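Local coordinates for potential RNA-dependent RNA polymerase (Human picobirnavirus, PDB 5I62), which copies RNA from an RNA template, joining ribonucleoside triphosphates with release of diphosphate, probably serving both transcription and genome replication of a double-stranded RNA virus, at residues A[130-133]-A[134-138]. Numbering follows the deposited sequence.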
loop_
_atom_site.group_PDB
_atom_site.type_symbol
_atom_site.label_atom_id
_atom_site.label_comp_id
_atom_site.label_asym_id
_atom_site.label_seq_id
_atom_site.Cartn_x
_atom_site.Cartn_y
_atom_site.Cartn_z
ATOM N N VAL A 130 -2.925 19.530 -16.631
ATOM C CA VAL A 130 -3.006 18.750 -17.865
ATOM C C VAL A 130 -1.909 17.697 -17.904
ATOM O O VAL A 130 -2.157 16.527 -18.224
ATOM C CB VAL A 130 -2.931 19.664 -19.104
ATOM C CG1 VAL A 130 -2.842 18.819 -20.368
ATOM C CG2 VAL A 130 -4.144 20.571 -19.180
ATOM N N ASN A 131 -0.672 18.104 -17.608
ATOM C CA ASN A 131 0.434 17.151 -17.630
ATOM C C ASN A 131 0.237 16.070 -16.576
ATOM O O ASN A 131 0.491 14.884 -16.832
ATOM C CB ASN A 131 1.760 17.886 -17.446
ATOM C CG ASN A 131 2.085 18.791 -18.628
ATOM O OD1 ASN A 131 1.687 18.503 -19.759
ATOM N ND2 ASN A 131 2.791 19.894 -18.370
ATOM N N THR A 132 -0.265 16.460 -15.400
ATOM C CA THR A 132 -0.530 15.497 -14.335
ATOM C C THR A 132 -1.579 14.475 -14.758
ATOM O O THR A 132 -1.392 13.266 -14.577
ATOM C CB THR A 132 -0.986 16.239 -13.071
ATOM O OG1 THR A 132 0.021 17.169 -12.675
ATOM C CG2 THR A 132 -1.253 15.263 -11.946
ATOM N N VAL A 133 -2.704 14.949 -15.297
ATOM C CA VAL A 133 -3.745 14.041 -15.774
ATOM C C VAL A 133 -3.190 13.096 -16.834
ATOM O O VAL A 133 -3.549 11.915 -16.874
ATOM C CB VAL A 133 -4.954 14.835 -16.312
ATOM C CG1 VAL A 133 -5.941 13.902 -17.029
ATOM C CG2 VAL A 133 -5.650 15.585 -15.189
ATOM N N ALA A 134 -2.310 13.601 -17.705
ATOM C CA ALA A 134 -1.779 12.792 -18.802
ATOM C C ALA A 134 -1.078 11.541 -18.289
ATOM O O ALA A 134 -1.119 10.486 -18.934
ATOM C CB ALA A 134 -0.826 13.622 -19.658
ATOM N N VAL A 135 -0.440 11.624 -17.125
ATOM C CA VAL A 135 0.314 10.460 -16.677
ATOM C C VAL A 135 -0.435 9.648 -15.617
ATOM O O VAL A 135 -0.013 8.534 -15.298
ATOM C CB VAL A 135 1.704 10.895 -16.190
ATOM C CG1 VAL A 135 2.330 11.873 -17.175
ATOM C CG2 VAL A 135 1.601 11.521 -14.910
ATOM N N MET A 136 -1.554 10.163 -15.092
ATOM C CA MET A 136 -2.364 9.434 -14.122
ATOM C C MET A 136 -3.010 8.198 -14.736
ATOM O O MET A 136 -3.238 8.118 -15.949
ATOM C CB MET A 136 -3.483 10.315 -13.550
ATOM C CG MET A 136 -3.027 11.428 -12.649
ATOM S SD MET A 136 -4.431 12.472 -12.215
ATOM C CE MET A 136 -5.388 11.459 -11.112
ATOM N N LYS A 137 -3.349 7.245 -13.866
ATOM C CA LYS A 137 -4.272 6.185 -14.246
ATOM C C LYS A 137 -5.644 6.786 -14.517
ATOM O O LYS A 137 -6.191 7.507 -13.682
ATOM C CB LYS A 137 -4.396 5.147 -13.134
ATOM C CG LYS A 137 -3.347 4.064 -13.164
ATOM C CD LYS A 137 -3.549 3.050 -12.038
ATOM C CE LYS A 137 -4.611 2.025 -12.416
ATOM N NZ LYS A 137 -4.501 0.800 -11.582
ATOM N N LYS A 138 -6.200 6.504 -15.692
ATOM C CA LYS A 138 -7.507 7.050 -16.026
ATOM C C LYS A 138 -8.533 5.943 -16.234
ATOM O O LYS A 138 -9.682 6.217 -16.610
ATOM C CB LYS A 138 -7.386 8.005 -17.214
ATOM C CG LYS A 138 -6.567 9.224 -16.752
ATOM C CD LYS A 138 -6.419 10.316 -17.782
ATOM C CE LYS A 138 -5.516 9.901 -18.911
ATOM N NZ LYS A 138 -4.128 9.602 -18.457
#
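At the C-terminal end of helix 129-135, Lys138 folds back so that its NZ bonds the carbonyl oxygens there, Val133 O among them. It illustrates how carbonyls at a helix terminus, which run short of regular i+4 amide donors, can be served by a side chain: here the lysine supplements a weak main-chain bond from Met136 N to Val133 O. Lys138 NZ lies 2.9 Å from Val133 O, with a C=O...N angle of 148° and a modest tilt from the carbonyl plane. The same nitrogen bonds Met136 O at 3.0 Å and, more weakly, Ala134 O, so one cation gathers three carbonyls, and its charge would be expected to suit the negative end of the helix dipole. Two bends at the far end of the lysine chain, the first at chi3 -71°, fold NZ back over the turn, while CD lies 3.7 Å from CG1 of Val133, the two side chains crossing at about a right angle. Val133 holds CG1 trans to its N (chi1 170°), within touch of the lysine. In the same turn the main-chain bonding changes. Ala134 N still makes an i to i-4 bond to Val130 O, but Val135 N is closer to Thr132 O (3.2 Å) than to Asn131 O (3.4 Å, weak), and Met136 N is shared weakly between Thr132 O and Val133 O. Met136, the first residue to leave helical geometry, sets CG 3.1 Å from Thr132 O and SD 4.5 Å from Val133 CG2. Gln219 of helix 208-228 also donates to Thr132 O, and Ile212 of that helix packs on Val133. Helix 150-157 covers Val133 through Val154, Arg150 NH1 bonds Lys137 O, and Lys138 pairs by backbone hydrogen bonds with Lys151.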